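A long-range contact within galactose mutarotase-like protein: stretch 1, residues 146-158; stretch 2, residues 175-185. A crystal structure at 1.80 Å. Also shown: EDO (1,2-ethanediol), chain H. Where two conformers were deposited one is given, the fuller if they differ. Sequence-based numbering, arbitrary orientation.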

# COMPACT_ATOMS: atom_id res chain seq x y z
N TYR A 146 1.23 12.78 -20.86
CA TYR A 146 0.37 11.59 -20.84
C TYR A 146 -0.84 11.70 -19.90
O TYR A 146 -1.86 11.02 -20.12
CB TYR A 146 1.16 10.36 -20.44
CG TYR A 146 2.34 10.10 -21.34
CD1 TYR A 146 2.14 9.64 -22.63
CD2 TYR A 146 3.62 10.35 -20.91
CE1 TYR A 146 3.22 9.41 -23.48
CE2 TYR A 146 4.70 10.12 -21.74
CZ TYR A 146 4.49 9.67 -23.03
OH TYR A 146 5.55 9.44 -23.86
N PHE A 147 -0.71 12.50 -18.83
CA PHE A 147 -1.76 12.68 -17.83
C PHE A 147 -1.79 14.15 -17.43
O PHE A 147 -1.14 14.58 -16.45
CB PHE A 147 -1.48 11.78 -16.65
CG PHE A 147 -2.57 11.71 -15.67
CD1 PHE A 147 -3.71 10.98 -15.94
CD2 PHE A 147 -2.48 12.38 -14.45
CE1 PHE A 147 -4.74 10.91 -15.00
CE2 PHE A 147 -3.50 12.29 -13.51
CZ PHE A 147 -4.62 11.57 -13.80
N SER A 148 -2.50 14.96 -18.21
CA SER A 148 -2.38 16.40 -18.08
C SER A 148 -3.28 16.99 -17.00
O SER A 148 -4.16 17.82 -17.27
CB SER A 148 -2.62 17.08 -19.43
OG SER A 148 -1.71 16.57 -20.40
N HIS A 149 -3.01 16.57 -15.76
CA HIS A 149 -3.66 17.13 -14.59
C HIS A 149 -2.61 17.39 -13.53
O HIS A 149 -2.00 16.44 -13.03
CB HIS A 149 -4.68 16.15 -13.97
CG HIS A 149 -5.76 15.72 -14.91
ND1 HIS A 149 -6.90 16.46 -15.12
CD2 HIS A 149 -5.88 14.62 -15.69
CE1 HIS A 149 -7.67 15.83 -16.00
NE2 HIS A 149 -7.06 14.73 -16.38
N GLU A 150 -2.39 18.66 -13.19
CA GLU A 150 -1.58 18.98 -12.02
C GLU A 150 -2.23 18.41 -10.75
O GLU A 150 -3.45 18.38 -10.63
CB GLU A 150 -1.34 20.49 -11.89
CG GLU A 150 -0.47 21.04 -13.03
CD GLU A 150 0.05 22.45 -12.81
OE1 GLU A 150 -0.76 23.34 -12.51
OE2 GLU A 150 1.27 22.70 -12.98
N PHE A 151 -1.42 17.91 -9.84
CA PHE A 151 -1.94 17.39 -8.58
C PHE A 151 -0.87 17.42 -7.50
O PHE A 151 0.31 17.57 -7.79
CB PHE A 151 -2.54 15.97 -8.76
CG PHE A 151 -1.54 14.88 -9.11
CD1 PHE A 151 -0.77 14.29 -8.13
CD2 PHE A 151 -1.41 14.42 -10.43
CE1 PHE A 151 0.14 13.29 -8.45
CE2 PHE A 151 -0.53 13.43 -10.76
CZ PHE A 151 0.26 12.86 -9.74
N GLN A 152 -1.30 17.30 -6.24
CA GLN A 152 -0.38 17.09 -5.15
C GLN A 152 -0.85 15.88 -4.36
O GLN A 152 -1.98 15.84 -3.89
CB GLN A 152 -0.31 18.28 -4.19
CG GLN A 152 0.73 18.12 -3.08
CD GLN A 152 0.72 19.28 -2.11
OE1 GLN A 152 -0.20 19.41 -1.29
NE2 GLN A 152 1.74 20.13 -2.20
N PHE A 153 0.04 14.92 -4.21
CA PHE A 153 -0.13 13.81 -3.31
C PHE A 153 0.55 14.14 -1.96
O PHE A 153 1.59 14.81 -1.91
CB PHE A 153 0.52 12.56 -3.92
CG PHE A 153 -0.43 11.46 -4.27
CD1 PHE A 153 -0.76 10.49 -3.35
CD2 PHE A 153 -0.96 11.37 -5.56
CE1 PHE A 153 -1.59 9.45 -3.69
CE2 PHE A 153 -1.80 10.32 -5.91
CZ PHE A 153 -2.12 9.37 -4.99
N LYS A 154 -0.03 13.66 -0.87
CA LYS A 154 0.57 13.80 0.45
C LYS A 154 0.41 12.52 1.23
O LYS A 154 -0.67 11.90 1.22
CB LYS A 154 -0.08 14.94 1.23
CG LYS A 154 0.47 15.11 2.63
CD LYS A 154 0.20 16.53 3.24
CE LYS A 154 -1.23 16.98 3.18
NZ LYS A 154 -1.24 18.50 3.21
N LEU A 155 1.50 12.10 1.86
CA LEU A 155 1.47 11.00 2.83
C LEU A 155 1.78 11.63 4.18
O LEU A 155 2.82 12.27 4.36
CB LEU A 155 2.47 9.90 2.49
CG LEU A 155 2.56 9.40 1.07
CD1 LEU A 155 3.60 8.30 0.89
CD2 LEU A 155 1.20 8.93 0.60
N SER A 156 0.87 11.46 5.12
CA SER A 156 1.01 11.98 6.46
C SER A 156 1.09 10.84 7.46
O SER A 156 0.12 10.11 7.71
CB SER A 156 -0.15 12.92 6.78
OG SER A 156 0.04 13.48 8.07
N TYR A 157 2.29 10.64 8.01
CA TYR A 157 2.54 9.54 8.92
C TYR A 157 2.60 10.00 10.35
O TYR A 157 3.41 10.86 10.70
CB TYR A 157 3.84 8.84 8.53
CG TYR A 157 3.69 8.00 7.30
CD1 TYR A 157 3.00 6.78 7.37
CD2 TYR A 157 4.20 8.39 6.09
CE1 TYR A 157 2.86 5.99 6.27
CE2 TYR A 157 4.05 7.58 4.97
CZ TYR A 157 3.37 6.38 5.07
OH TYR A 157 3.20 5.55 3.97
N GLU A 158 1.75 9.43 11.20
CA GLU A 158 1.75 9.75 12.60
C GLU A 158 2.10 8.50 13.38
O GLU A 158 1.36 7.51 13.39
CB GLU A 158 0.40 10.30 13.03
CG GLU A 158 0.26 10.46 14.53
CD GLU A 158 -1.22 10.46 14.96
OE1 GLU A 158 -1.87 11.48 14.64
OE2 GLU A 158 -1.72 9.44 15.55
N SER A 175 -7.74 22.02 -14.10
CA SER A 175 -9.00 22.64 -14.44
C SER A 175 -10.05 21.65 -14.96
O SER A 175 -11.13 22.05 -15.38
CB SER A 175 -8.75 23.73 -15.48
OG SER A 175 -8.25 23.17 -16.68
N GLU A 176 -9.73 20.35 -14.92
CA GLU A 176 -10.61 19.31 -15.45
C GLU A 176 -10.80 18.18 -14.44
O GLU A 176 -10.00 17.98 -13.53
CB GLU A 176 -10.02 18.73 -16.73
CG GLU A 176 -9.94 19.71 -17.89
CD GLU A 176 -9.26 19.12 -19.10
OE1 GLU A 176 -8.01 18.96 -19.07
OE2 GLU A 176 -9.96 18.82 -20.08
N GLU A 177 -11.83 17.39 -14.68
CA GLU A 177 -12.10 16.19 -13.89
C GLU A 177 -10.93 15.20 -14.00
O GLU A 177 -10.54 14.86 -15.10
CB GLU A 177 -13.37 15.56 -14.44
CG GLU A 177 -14.09 14.68 -13.49
CD GLU A 177 -15.25 13.94 -14.12
OE1 GLU A 177 -15.49 14.05 -15.36
OE2 GLU A 177 -15.93 13.23 -13.37
N MSE A 178 -10.41 14.73 -12.86
CA MSE A 178 -9.22 13.88 -12.82
C MSE A 178 -9.60 12.45 -12.41
O MSE A 178 -10.17 12.22 -11.36
CB MSE A 178 -8.22 14.42 -11.81
CG MSE A 178 -6.87 13.75 -11.88
SE MSE A 178 -5.70 14.25 -10.45
CE MSE A 178 -6.13 12.92 -9.13
N PRO A 179 -9.24 11.47 -13.25
CA PRO A 179 -9.43 10.06 -12.85
C PRO A 179 -8.67 9.74 -11.59
O PRO A 179 -7.54 10.23 -11.40
CB PRO A 179 -8.79 9.29 -14.02
CG PRO A 179 -8.82 10.26 -15.17
CD PRO A 179 -8.66 11.60 -14.59
N LEU A 180 -9.22 8.88 -10.74
CA LEU A 180 -8.60 8.59 -9.46
C LEU A 180 -8.76 7.11 -9.09
O LEU A 180 -9.88 6.59 -9.01
CB LEU A 180 -9.26 9.41 -8.36
CG LEU A 180 -8.74 9.20 -6.94
CD1 LEU A 180 -7.39 9.84 -6.75
CD2 LEU A 180 -9.75 9.77 -5.98
N SER A 181 -7.63 6.48 -8.84
CA SER A 181 -7.58 5.15 -8.22
C SER A 181 -6.23 5.09 -7.52
O SER A 181 -5.21 5.46 -8.09
CB SER A 181 -7.72 4.10 -9.29
OG SER A 181 -7.64 2.80 -8.75
N VAL A 182 -6.25 4.71 -6.26
CA VAL A 182 -5.08 4.76 -5.40
C VAL A 182 -4.97 3.41 -4.68
O VAL A 182 -5.97 2.79 -4.34
CB VAL A 182 -5.23 5.85 -4.32
CG1 VAL A 182 -3.99 5.90 -3.37
CG2 VAL A 182 -5.46 7.21 -4.94
N GLY A 183 -3.75 3.02 -4.34
CA GLY A 183 -3.54 1.87 -3.50
C GLY A 183 -2.11 1.82 -3.00
O GLY A 183 -1.35 2.78 -3.16
N TYR A 184 -1.78 0.70 -2.34
CA TYR A 184 -0.45 0.47 -1.86
C TYR A 184 -0.01 -0.94 -2.16
O TYR A 184 -0.80 -1.87 -2.12
CB TYR A 184 -0.36 0.64 -0.36
CG TYR A 184 -0.25 2.07 0.08
CD1 TYR A 184 -1.36 2.84 0.27
CD2 TYR A 184 1.00 2.63 0.35
CE1 TYR A 184 -1.25 4.14 0.68
CE2 TYR A 184 1.13 3.91 0.74
CZ TYR A 184 0.01 4.67 0.94
OH TYR A 184 0.15 5.98 1.36
N HIS A 185 1.28 -1.10 -2.43
CA HIS A 185 1.85 -2.43 -2.67
C HIS A 185 2.59 -2.93 -1.42
O HIS A 185 3.69 -3.47 -1.50
CB HIS A 185 2.78 -2.31 -3.85
CG HIS A 185 3.02 -3.58 -4.58
ND1 HIS A 185 3.67 -4.65 -4.01
CD2 HIS A 185 2.75 -3.94 -5.86
CE1 HIS A 185 3.78 -5.63 -4.90
NE2 HIS A 185 3.23 -5.22 -6.03
C1 EDO H . -4.30 16.72 -0.52
O1 EDO H . -4.41 16.81 0.90
C2 EDO H . -2.84 16.59 -0.93
O2 EDO H . -2.08 17.73 -0.49
O HOH W 1 -6.29 19.30 -17.12

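The apolar centre of this contact is built around Met178, a selenomethionine whose extended side chain (chi1 and chi2 both t) runs among three aromatic residues of the first stretch. Its CG lies 3.7 Å from CZ of Phe147 and 3.8 Å from CG of His149, and its SE is 4.0 Å from CB of Phe151. The selenium stands 5.4 Å from the Phe147 ring centroid, 76° off the normal and hence at the ring edge; toward the rings of His149 and Phe151 its approach is oblique. The backbone is close here too: CA of Met178 sits 4.1 Å from the His149 ring centroid and only 12° off the normal, a CH-pi contact over the face. Pro179 extends the packing, its CD being 4.0 Å from CE1 of Phe147 and 3.9 Å from NE2 of His149.

Farther along, the chains diverge. The CA atoms of His149 and Met178 are 6.7 Å apart, but those of Phe153 and Val182 are 10.5 Å apart and those of Leu155 and Tyr184 11.7 Å, so the contacts there are made by side-chain ends, with the aromatic rings of Phe153 and Tyr184 covering much of the distance. Phe153 CZ meets Val182 CG2 at 4.0 Å, and Leu155 CD2 comes within 3.2 Å of Tyr184 OH, a tight van der Waals approach. Tyr157 OH and Tyr184 OH are 4.0 Å apart, too far for a hydrogen bond; each hydroxyl is satisfied elsewhere in the structure.

At the polar edge, His149 CE1 lies 3.2 Å from Glu177 O, a close approach of a polarised ring carbon to a carbonyl. No direct hydrogen bond joins the stretches. Ser148 O and Glu176 OE1, both acceptors, are 4.4 Å apart, and one water bridges them, donating to Ser148 O and to Glu176 OE1 at 2.6 Å from its oxygen in each case.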